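Short chain dehydrogenase/reductase (Acinetobacter baumannii, PDB 4IUY) is a short-chain dehydrogenase/reductase with a Rossmann fold, probably catalysing NAD(P)-dependent oxidation or reduction of a substrate not yet established. Local coordinates at residues Asn21-Thr33 / Gly245-Gly257. Sequence-based numbering, arbitrary orientation.
Sequences NIFDVKDKYILIT and GPLLLLASQAGQG
Phe23 meets helix 244-251 with one edge of its ring: Phe23 CE1 lies 3.9 Å from Leu249 CA, which sits in the ring plane, and 4.0 Å from Leu249 CD1. With CG of Phe23 anti to the carbonyl carbon (chi1 -63°), the ring swings from the N-terminal turn onto the helix, and Ala254 CB lies obliquely 3.5 Å from Phe23 CE1. Ile22 CG1 lies over one face, offset toward the rim, and also packs on Ala254 CB at 3.8 Å. An Asx turn, Asn21 OD1 accepting from Phe23 N, braces this first bend. Ala254 N donates to Ile22 O (3.0 Å), a bent bond at 135°. Ser252 turns its hydroxyl back onto the helix that precedes it: Ser252 OG, between backbone N and carbonyl carbon (chi1 60°), donates to Leu248 O at 2.6 Å while resting against Phe23 CA. Val25 CG1 fills in beside Ala251 and Ser252 before the chain enters strand 29-32, the first strand in sequence of the Rossmann sheet. Phe23 also stacks on Phe23 of the second subunit. Ile22 O and Ala254 N thus satisfy each other and a water joins Asp24 O to Gln253 N; otherwise the join rests on apolar contacts.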
ATOM      1  N   ASN D  21      11.451  -8.639  31.604  1.00 59.06           N
ATOM      2  CA  ASN D  21      10.214  -8.468  30.836  1.00 62.24           C
ATOM      3  C   ASN D  21      10.267  -7.264  29.898  1.00 57.70           C
ATOM      4  O   ASN D  21      10.182  -6.103  30.349  1.00 54.75           O
ATOM      5  CB  ASN D  21       8.984  -8.378  31.747  1.00 59.69           C
ATOM      6  CG  ASN D  21       7.685  -8.188  30.957  1.00 64.63           C
ATOM      7  OD1 ASN D  21       7.618  -8.498  29.758  1.00 59.66           O
ATOM      8  ND2 ASN D  21       6.640  -7.709  31.636  1.00 59.58           N
ATOM      9  N   ILE D  22      10.392  -7.546  28.599  1.00 48.82           N
ATOM     10  CA  ILE D  22      10.561  -6.494  27.599  1.00 48.87           C
ATOM     11  C   ILE D  22       9.275  -5.741  27.329  1.00 49.06           C
ATOM     12  O   ILE D  22       9.313  -4.680  26.716  1.00 43.14           O
ATOM     13  CB  ILE D  22      11.138  -7.015  26.261  1.00 49.05           C
ATOM     14  CG1 ILE D  22      10.174  -7.985  25.581  1.00 49.14           C
ATOM     15  CG2 ILE D  22      12.474  -7.674  26.480  1.00 47.03           C
ATOM     16  CD1 ILE D  22      10.739  -8.576  24.282  1.00 46.40           C
ATOM     17  N   PHE D  23       8.148  -6.283  27.801  1.00 43.33           N
ATOM     18  CA  PHE D  23       6.854  -5.619  27.636  1.00 45.20           C
ATOM     19  C   PHE D  23       6.461  -4.851  28.877  1.00 45.35           C
ATOM     20  O   PHE D  23       5.301  -4.496  29.058  1.00 48.82           O
ATOM     21  CB  PHE D  23       5.765  -6.615  27.295  1.00 41.57           C
ATOM     22  CG  PHE D  23       5.987  -7.318  25.995  1.00 46.73           C
ATOM     23  CD1 PHE D  23       5.741  -6.667  24.795  1.00 40.33           C
ATOM     24  CD2 PHE D  23       6.464  -8.626  25.971  1.00 42.25           C
ATOM     25  CE1 PHE D  23       5.949  -7.301  23.595  1.00 40.21           C
ATOM     26  CE2 PHE D  23       6.683  -9.277  24.768  1.00 42.98           C
ATOM     27  CZ  PHE D  23       6.415  -8.624  23.575  1.00 41.14           C
ATOM     28  N   ASP D  24       7.429  -4.617  29.749  1.00 46.20           N
ATOM     29  CA  ASP D  24       7.158  -3.952  31.018  1.00 49.19           C
ATOM     30  C   ASP D  24       6.603  -2.529  30.893  1.00 46.70           C
ATOM     31  O   ASP D  24       7.188  -1.678  30.213  1.00 43.05           O
ATOM     32  CB  ASP D  24       8.434  -3.936  31.865  1.00 60.11           C
ATOM     33  CG  ASP D  24       8.239  -3.243  33.191  1.00 60.87           C
ATOM     34  OD1 ASP D  24       7.392  -3.715  33.975  1.00 65.05           O
ATOM     35  OD2 ASP D  24       8.956  -2.263  33.467  1.00 61.50           O
ATOM     36  N   VAL D  25       5.484  -2.275  31.573  1.00 50.70           N
ATOM     37  CA  VAL D  25       4.919  -0.928  31.634  1.00 43.10           C
ATOM     38  C   VAL D  25       4.682  -0.526  33.087  1.00 49.43           C
ATOM     39  O   VAL D  25       4.034   0.493  33.367  1.00 46.78           O
ATOM     40  CB  VAL D  25       3.605  -0.794  30.813  1.00 42.33           C
ATOM     41  CG1 VAL D  25       3.893  -1.090  29.318  1.00 41.73           C
ATOM     42  CG2 VAL D  25       2.523  -1.706  31.338  1.00 41.22           C
ATOM     43  N   LYS D  26       5.238  -1.298  34.015  1.00 46.57           N
ATOM     44  CA  LYS D  26       5.062  -0.964  35.430  1.00 54.70           C
ATOM     45  C   LYS D  26       5.537   0.456  35.756  1.00 46.10           C
ATOM     46  O   LYS D  26       6.609   0.860  35.343  1.00 46.48           O
ATOM     47  CB  LYS D  26       5.777  -1.960  36.337  1.00 57.46           C
ATOM     48  CG  LYS D  26       5.353  -1.797  37.780  1.00 69.47           C
ATOM     49  CD  LYS D  26       5.870  -2.903  38.678  1.00 82.32           C
ATOM     50  CE  LYS D  26       5.329  -2.743  40.097  1.00 85.14           C
ATOM     51  NZ  LYS D  26       5.885  -1.526  40.774  1.00 90.42           N
ATOM     52  N   ASP D  27       4.680   1.203  36.451  1.00 46.26           N
ATOM     53  CA  ASP D  27       4.929   2.572  36.932  1.00 47.02           C
ATOM     54  C   ASP D  27       4.914   3.663  35.863  1.00 52.57           C
ATOM     55  O   ASP D  27       5.068   4.843  36.167  1.00 48.07           O
ATOM     56  CB  ASP D  27       6.226   2.650  37.743  1.00 56.16           C
ATOM     57  CG  ASP D  27       6.198   1.761  38.960  1.00 58.40           C
ATOM     58  OD1 ASP D  27       5.176   1.758  39.685  1.00 57.25           O
ATOM     59  OD2 ASP D  27       7.194   1.040  39.174  1.00 69.36           O
ATOM     60  N   LYS D  28       4.745   3.272  34.608  1.00 46.06           N
ATOM     61  CA  LYS D  28       4.595   4.252  33.536  1.00 49.72           C
ATOM     62  C   LYS D  28       3.274   4.982  33.744  1.00 52.77           C
ATOM     63  O   LYS D  28       2.400   4.517  34.489  1.00 47.19           O
ATOM     64  CB  LYS D  28       4.611   3.575  32.158  1.00 43.15           C
ATOM     65  CG  LYS D  28       5.953   2.978  31.748  1.00 52.86           C
ATOM     66  CD  LYS D  28       5.876   2.350  30.341  1.00 61.38           C
ATOM     67  CE  LYS D  28       7.164   1.633  29.919  1.00 63.37           C
ATOM     68  NZ  LYS D  28       8.357   2.546  29.784  1.00 63.98           N
ATOM     69  N   TYR D  29       3.144   6.145  33.123  1.00 43.91           N
ATOM     70  CA  TYR D  29       1.860   6.807  33.074  1.00 47.96           C
ATOM     71  C   TYR D  29       1.309   6.726  31.658  1.00 50.46           C
ATOM     72  O   TYR D  29       1.959   7.150  30.687  1.00 51.17           O
ATOM     73  CB  TYR D  29       1.955   8.254  33.583  1.00 47.63           C
ATOM     74  CG  TYR D  29       1.966   8.381  35.106  1.00 51.38           C
ATOM     75  CD1 TYR D  29       0.800   8.704  35.800  1.00 51.10           C
ATOM     76  CD2 TYR D  29       3.134   8.219  35.844  1.00 55.16           C
ATOM     77  CE1 TYR D  29       0.787   8.837  37.181  1.00 52.14           C
ATOM     78  CE2 TYR D  29       3.138   8.365  37.246  1.00 55.07           C
ATOM     79  CZ  TYR D  29       1.951   8.669  37.908  1.00 60.31           C
ATOM     80  OH  TYR D  29       1.906   8.806  39.298  1.00 64.95           O
ATOM     81  N   ILE D  30       0.128   6.130  31.546  1.00 45.51           N
ATOM     82  CA  ILE D  30      -0.549   5.967  30.274  1.00 48.06           C
ATOM     83  C   ILE D  30      -1.714   6.955  30.135  1.00 46.65           C
ATOM     84  O   ILE D  30      -2.645   6.941  30.941  1.00 42.28           O
ATOM     85  CB  ILE D  30      -1.124   4.551  30.134  1.00 48.03           C
ATOM     86  CG1 ILE D  30      -0.113   3.496  30.601  1.00 41.93           C
ATOM     87  CG2 ILE D  30      -1.560   4.312  28.674  1.00 51.12           C
ATOM     88  CD1 ILE D  30       1.176   3.443  29.784  1.00 39.94           C
ATOM     89  N   LEU D  31      -1.663   7.820  29.125  1.00 41.71           N
ATOM     90  CA  LEU D  31      -2.765   8.746  28.872  1.00 42.25           C
ATOM     91  C   LEU D  31      -3.691   8.163  27.808  1.00 42.69           C
ATOM     92  O   LEU D  31      -3.258   7.845  26.711  1.00 42.94           O
ATOM     93  CB  LEU D  31      -2.260  10.123  28.443  1.00 48.93           C
ATOM     94  CG  LEU D  31      -3.300  11.178  28.031  1.00 52.30           C
ATOM     95  CD1 LEU D  31      -4.403  11.323  29.077  1.00 52.73           C
ATOM     96  CD2 LEU D  31      -2.619  12.530  27.849  1.00 49.40           C
ATOM     97  N   ILE D  32      -4.956   7.995  28.160  1.00 39.64           N
ATOM     98  CA  ILE D  32      -5.938   7.371  27.289  1.00 45.25           C
ATOM     99  C   ILE D  32      -7.082   8.323  27.026  1.00 49.06           C
ATOM    100  O   ILE D  32      -7.810   8.669  27.953  1.00 46.10           O
ATOM    101  CB  ILE D  32      -6.501   6.089  27.931  1.00 41.63           C
ATOM    102  CG1 ILE D  32      -5.346   5.157  28.297  1.00 41.99           C
ATOM    103  CG2 ILE D  32      -7.502   5.382  26.991  1.00 41.04           C
ATOM    104  CD1 ILE D  32      -5.754   4.009  29.187  1.00 45.64           C
ATOM    105  N   THR D  33      -7.219   8.770  25.775  1.00 42.00           N
ATOM    106  CA  THR D  33      -8.371   9.583  25.395  1.00 45.87           C
ATOM    107  C   THR D  33      -9.529   8.673  24.988  1.00 46.54           C
ATOM    108  O   THR D  33      -9.331   7.515  24.620  1.00 49.40           O
ATOM    109  CB  THR D  33      -8.032  10.510  24.222  1.00 53.79           C
ATOM    110  OG1 THR D  33      -7.796   9.711  23.048  1.00 53.95           O
ATOM    111  CG2 THR D  33      -6.780  11.354  24.533  1.00 39.56           C
ATOM    112  N   GLY D 245      -1.741  -7.612  23.015  1.00 44.04           N
ATOM    113  CA  GLY D 245      -0.380  -7.817  22.558  1.00 37.24           C
ATOM    114  C   GLY D 245       0.212  -6.629  21.820  1.00 35.01           C
ATOM    115  O   GLY D 245       1.287  -6.166  22.178  1.00 35.36           O
ATOM    116  N   PRO D 246      -0.456  -6.162  20.756  1.00 34.34           N
ATOM    117  CA  PRO D 246       0.035  -4.975  20.044  1.00 32.87           C
ATOM    118  C   PRO D 246       0.131  -3.721  20.937  1.00 39.88           C
ATOM    119  O   PRO D 246       1.070  -2.939  20.790  1.00 46.17           O
ATOM    120  CB  PRO D 246      -1.017  -4.766  18.952  1.00 32.96           C
ATOM    121  CG  PRO D 246      -1.605  -6.112  18.714  1.00 33.34           C
ATOM    122  CD  PRO D 246      -1.598  -6.803  20.056  1.00 33.69           C
ATOM    123  N   LEU D 247      -0.826  -3.533  21.837  1.00 42.87           N
ATOM    124  CA  LEU D 247      -0.822  -2.367  22.744  1.00 47.33           C
ATOM    125  C   LEU D 247       0.393  -2.363  23.646  1.00 46.77           C
ATOM    126  O   LEU D 247       1.027  -1.327  23.834  1.00 41.15           O
ATOM    127  CB  LEU D 247      -2.087  -2.316  23.603  1.00 41.34           C
ATOM    128  CG  LEU D 247      -3.350  -1.788  22.922  1.00 42.24           C
ATOM    129  CD1 LEU D 247      -4.578  -2.193  23.748  1.00 36.29           C
ATOM    130  CD2 LEU D 247      -3.278  -0.276  22.758  1.00 37.36           C
ATOM    131  N   LEU D 248       0.694  -3.526  24.215  1.00 46.45           N
ATOM    132  CA  LEU D 248       1.823  -3.660  25.112  1.00 37.78           C
ATOM    133  C   LEU D 248       3.138  -3.541  24.350  1.00 37.46           C
ATOM    134  O   LEU D 248       4.086  -2.900  24.841  1.00 40.85           O
ATOM    135  CB  LEU D 248       1.749  -4.969  25.903  1.00 39.12           C
ATOM    136  CG  LEU D 248       0.676  -5.049  26.998  1.00 63.49           C
ATOM    137  CD1 LEU D 248       0.730  -6.359  27.726  1.00 41.88           C
ATOM    138  CD2 LEU D 248       0.792  -3.897  27.992  1.00 41.31           C
ATOM    139  N   LEU D 249       3.181  -4.107  23.146  1.00 36.21           N
ATOM    140  CA  LEU D 249       4.350  -3.985  22.273  1.00 35.85           C
ATOM    141  C   LEU D 249       4.710  -2.524  22.016  1.00 38.36           C
ATOM    142  O   LEU D 249       5.861  -2.136  22.150  1.00 41.95           O
ATOM    143  CB  LEU D 249       4.095  -4.676  20.923  1.00 36.41           C
ATOM    144  CG  LEU D 249       5.166  -4.533  19.838  1.00 34.38           C
ATOM    145  CD1 LEU D 249       6.454  -5.287  20.231  1.00 35.78           C
ATOM    146  CD2 LEU D 249       4.640  -4.993  18.503  1.00 37.83           C
ATOM    147  N   LEU D 250       3.723  -1.732  21.595  1.00 37.83           N
ATOM    148  CA  LEU D 250       3.944  -0.355  21.162  1.00 34.23           C
ATOM    149  C   LEU D 250       4.083   0.634  22.322  1.00 45.85           C
ATOM    150  O   LEU D 250       4.402   1.807  22.104  1.00 40.53           O
ATOM    151  CB  LEU D 250       2.834   0.084  20.212  1.00 33.10           C
ATOM    152  CG  LEU D 250       2.743  -0.761  18.937  1.00 43.69           C
ATOM    153  CD1 LEU D 250       1.575  -0.285  18.079  1.00 41.59           C
ATOM    154  CD2 LEU D 250       4.069  -0.727  18.148  1.00 32.17           C
ATOM    155  N   ALA D 251       3.798   0.178  23.545  1.00 37.88           N
ATOM    156  CA  ALA D 251       3.935   1.025  24.715  1.00 37.69           C
ATOM    157  C   ALA D 251       5.191   0.712  25.525  1.00 50.08           C
ATOM    158  O   ALA D 251       5.489   1.388  26.512  1.00 53.34           O
ATOM    159  CB  ALA D 251       2.720   0.933  25.598  1.00 38.23           C
ATOM    160  N   SER D 252       5.916  -0.327  25.144  1.00 41.26           N
ATOM    161  CA  SER D 252       7.037  -0.749  25.968  1.00 40.87           C
ATOM    162  C   SER D 252       8.370  -0.704  25.216  1.00 54.88           C
ATOM    163  O   SER D 252       8.450  -0.289  24.053  1.00 41.25           O
ATOM    164  CB  SER D 252       6.781  -2.146  26.543  1.00 41.60           C
ATOM    165  OG  SER D 252       6.600  -3.121  25.512  1.00 40.76           O
ATOM    166  N   GLN D 253       9.420  -1.087  25.922  1.00 42.84           N
ATOM    167  CA  GLN D 253      10.739  -1.198  25.344  1.00 49.90           C
ATOM    168  C   GLN D 253      10.746  -2.139  24.134  1.00 47.92           C
ATOM    169  O   GLN D 253      11.423  -1.877  23.147  1.00 45.92           O
ATOM    170  CB  GLN D 253      11.721  -1.690  26.425  1.00 46.00           C
ATOM    171  CG  GLN D 253      13.067  -2.174  25.894  1.00 82.33           C
ATOM    172  CD  GLN D 253      14.093  -2.398  26.992  1.00 90.18           C
ATOM    173  OE1 GLN D 253      14.830  -1.480  27.351  1.00101.69           O
ATOM    174  NE2 GLN D 253      14.136  -3.613  27.542  1.00 84.75           N
ATOM    175  N   ALA D 254       9.932  -3.188  24.192  1.00 48.04           N
ATOM    176  CA  ALA D 254       9.853  -4.172  23.119  1.00 46.96           C
ATOM    177  C   ALA D 254       9.627  -3.542  21.748  1.00 49.05           C
ATOM    178  O   ALA D 254      10.043  -4.095  20.734  1.00 49.97           O
ATOM    179  CB  ALA D 254       8.756  -5.177  23.416  1.00 41.62           C
ATOM    180  N   GLY D 255       8.973  -2.387  21.736  1.00 38.27           N
ATOM    181  CA  GLY D 255       8.613  -1.704  20.514  1.00 36.82           C
ATOM    182  C   GLY D 255       9.467  -0.508  20.165  1.00 41.43           C
ATOM    183  O   GLY D 255       9.138   0.257  19.258  1.00 44.26           O
ATOM    184  N   GLN D 256      10.556  -0.311  20.892  1.00 38.87           N
ATOM    185  CA  GLN D 256      11.300   0.921  20.705  1.00 50.15           C
ATOM    186  C   GLN D 256      11.944   1.046  19.318  1.00 48.32           C
ATOM    187  O   GLN D 256      12.130   2.161  18.840  1.00 39.33           O
ATOM    188  CB  GLN D 256      12.312   1.156  21.833  1.00 49.90           C
ATOM    189  CG  GLN D 256      13.438   0.173  21.916  1.00 67.27           C
ATOM    190  CD  GLN D 256      14.398   0.525  23.037  1.00 79.91           C
ATOM    191  OE1 GLN D 256      14.676  -0.295  23.919  1.00 75.79           O
ATOM    192  NE2 GLN D 256      14.900   1.765  23.019  1.00 87.58           N
ATOM    193  N   GLY D 257      12.249  -0.079  18.667  1.00 39.20           N
ATOM    194  CA  GLY D 257      12.836  -0.035  17.331  1.00 40.61           C
ATOM    195  C   GLY D 257      11.806   0.105  16.214  1.00 41.96           C
ATOM    196  O   GLY D 257      12.121   0.070  15.025  1.00 48.16           O
TER
HETATM  197  O   HOH W   1       9.589  -1.608  28.784  1.00 50.79           O